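Local atomic coordinates of mercuric reductase (Metallosphaera sedula, PDB entry 4YWO), a protein that probably reduces mercuric ion to elemental mercury with NADPH, working as a homodimeric FAD-dependent enzyme of the pyridine nucleotide-disulfide oxidoreductase family. Residues E369-P374 with A448-S453. Residues are numbered along the deposited sequence; the frame is centred on the assembly and turned at random.
Sequences EARVLP and ALAFRS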
loop_
_atom_site.group_PDB
_atom_site.type_symbol
_atom_site.label_atom_id
_atom_site.label_comp_id
_atom_site.label_asym_id
_atom_site.label_seq_id
_atom_site.Cartn_x
_atom_site.Cartn_y
_atom_site.Cartn_z
ATOM N N GLU A 369 -7.258 -0.455 -24.598
ATOM C CA GLU A 369 -6.759 0.862 -24.316
ATOM C C GLU A 369 -5.662 0.777 -23.229
ATOM O O GLU A 369 -5.679 -0.143 -22.400
ATOM C CB GLU A 369 -7.841 1.805 -23.892
ATOM C CG GLU A 369 -8.997 1.995 -24.887
ATOM C CD GLU A 369 -9.975 3.076 -24.438
ATOM O OE1 GLU A 369 -11.127 2.721 -24.051
ATOM O OE2 GLU A 369 -9.601 4.281 -24.422
ATOM N N ALA A 370 -4.797 1.728 -23.223
ATOM C CA ALA A 370 -3.767 1.792 -22.182
ATOM C C ALA A 370 -3.440 3.225 -21.860
ATOM O O ALA A 370 -3.463 4.106 -22.773
ATOM C CB ALA A 370 -2.538 1.056 -22.605
ATOM N N ARG A 371 -3.048 3.536 -20.615
ATOM C CA ARG A 371 -2.617 4.858 -20.249
ATOM C C ARG A 371 -1.458 4.697 -19.285
ATOM O O ARG A 371 -1.396 3.731 -18.467
ATOM C CB ARG A 371 -3.695 5.715 -19.610
ATOM C CG ARG A 371 -4.945 6.015 -20.402
ATOM C CD ARG A 371 -4.583 7.014 -21.520
ATOM N NE ARG A 371 -5.782 7.347 -22.330
ATOM C CZ ARG A 371 -6.278 6.624 -23.300
ATOM N NH1 ARG A 371 -5.715 5.565 -23.772
ATOM N NH2 ARG A 371 -7.382 7.045 -23.937
ATOM N N VAL A 372 -0.600 5.695 -19.304
ATOM C CA VAL A 372 0.531 5.776 -18.373
ATOM C C VAL A 372 0.526 7.124 -17.687
ATOM O O VAL A 372 0.464 8.182 -18.340
ATOM C CB VAL A 372 1.899 5.631 -19.080
ATOM C CG1 VAL A 372 3.064 5.821 -18.084
ATOM C CG2 VAL A 372 2.024 4.331 -19.840
ATOM N N LEU A 373 0.491 7.113 -16.366
ATOM C CA LEU A 373 0.532 8.268 -15.480
ATOM C C LEU A 373 1.963 8.371 -14.881
ATOM O O LEU A 373 2.467 7.401 -14.253
ATOM C CB LEU A 373 -0.399 8.042 -14.299
ATOM C CG LEU A 373 -0.526 9.181 -13.281
ATOM C CD1 LEU A 373 -1.475 10.230 -13.753
ATOM C CD2 LEU A 373 -0.971 8.612 -11.910
ATOM N N PRO A 374 2.680 9.502 -14.998
ATOM C CA PRO A 374 3.952 9.640 -14.299
ATOM C C PRO A 374 3.800 9.736 -12.803
ATOM O O PRO A 374 2.898 10.472 -12.337
ATOM C CB PRO A 374 4.505 10.987 -14.788
ATOM C CG PRO A 374 3.416 11.632 -15.477
ATOM C CD PRO A 374 2.289 10.733 -15.752
ATOM N N ALA A 448 -6.781 5.754 -14.019
ATOM C CA ALA A 448 -8.157 5.487 -14.538
ATOM C C ALA A 448 -8.762 6.792 -15.137
ATOM O O ALA A 448 -9.426 6.704 -16.247
ATOM C CB ALA A 448 -9.042 4.954 -13.393
ATOM N N LEU A 449 -8.589 7.899 -14.477
ATOM C CA LEU A 449 -9.101 9.210 -14.932
ATOM C C LEU A 449 -8.471 9.603 -16.299
ATOM O O LEU A 449 -9.071 10.320 -17.123
ATOM C CB LEU A 449 -8.838 10.276 -13.934
ATOM C CG LEU A 449 -9.759 10.275 -12.719
ATOM C CD1 LEU A 449 -9.178 11.162 -11.673
ATOM C CD2 LEU A 449 -11.151 10.776 -13.077
ATOM N N ALA A 450 -7.268 9.084 -16.548
ATOM C CA ALA A 450 -6.535 9.379 -17.799
ATOM C C ALA A 450 -7.182 8.793 -19.008
ATOM O O ALA A 450 -6.797 9.205 -20.146
ATOM C CB ALA A 450 -5.077 8.948 -17.722
ATOM N N PHE A 451 -8.149 7.881 -18.885
ATOM C CA PHE A 451 -8.746 7.173 -19.972
ATOM C C PHE A 451 -9.634 8.126 -20.743
ATOM O O PHE A 451 -9.644 8.106 -21.957
ATOM C CB PHE A 451 -9.459 5.884 -19.615
ATOM C CG PHE A 451 -8.467 4.725 -19.492
ATOM C CD1 PHE A 451 -7.662 4.660 -18.366
ATOM C CD2 PHE A 451 -8.147 3.861 -20.541
ATOM C CE1 PHE A 451 -6.751 3.684 -18.281
ATOM C CE2 PHE A 451 -7.278 2.844 -20.451
ATOM C CZ PHE A 451 -6.460 2.763 -19.266
ATOM N N ARG A 452 -10.203 9.065 -20.045
ATOM C CA ARG A 452 -10.978 10.053 -20.830
ATOM C C ARG A 452 -10.471 11.462 -20.638
ATOM O O ARG A 452 -10.399 12.219 -21.599
ATOM C CB ARG A 452 -12.454 9.852 -20.550
ATOM C CG ARG A 452 -13.027 8.661 -21.301
ATOM C CD ARG A 452 -12.826 8.801 -22.820
ATOM N NE ARG A 452 -13.169 7.589 -23.581
ATOM C CZ ARG A 452 -12.374 6.527 -23.836
ATOM N NH1 ARG A 452 -11.111 6.411 -23.391
ATOM N NH2 ARG A 452 -12.877 5.523 -24.554
ATOM N N SER A 453 -10.040 11.753 -19.401
ATOM C CA SER A 453 -9.531 13.055 -18.946
ATOM C C SER A 453 -8.005 13.220 -19.153
ATOM O O SER A 453 -7.236 12.258 -19.315
ATOM C CB SER A 453 -9.828 13.311 -17.409
ATOM O OG SER A 453 -10.974 12.634 -16.863
#
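Following helix 442-449, the chain turns under strand 368-374, an edge strand of the antiparallel sheet in the dimerisation domain. Ala450 CB rests against the aliphatic part of Arg371, 4.0 Å from CG, and the Ala450 carbonyl O takes a weak hydrogen bond from Arg371 NE at 3.0 Å. Phe451 then slides its ring beneath the same arginine. Arg371 CG stands almost over the ring centre, a CH-pi contact of 3.5 Å to the Phe451 centroid, while Glu369 CB meets the ring edge at CE2, 3.6 Å away. A chi2 bend (-72°) sets the Arg371 guanidinium offset past the ring's rim, with Phe451 CD2 over its face and the two planes 17° from parallel; Arg371 NH1 is tied to Ala370 O at 2.9 Å. Arg452 starts out away from the strand but curls back. Its NH1 gives a nearly straight bond (166°) to the syn lone pair of Glu369 OE2 at 2.8 Å, with a weaker one from NH2 to OE1, and NH1 also grips Phe451 O. Arg371 NH2 bonds weakly to that carbonyl. Arg371 NH2 and Arg452 NH1 are 3.8 Å apart; the Glu369 carboxylate, salt-bridged to both, probably offsets their repulsion and should stay ionised.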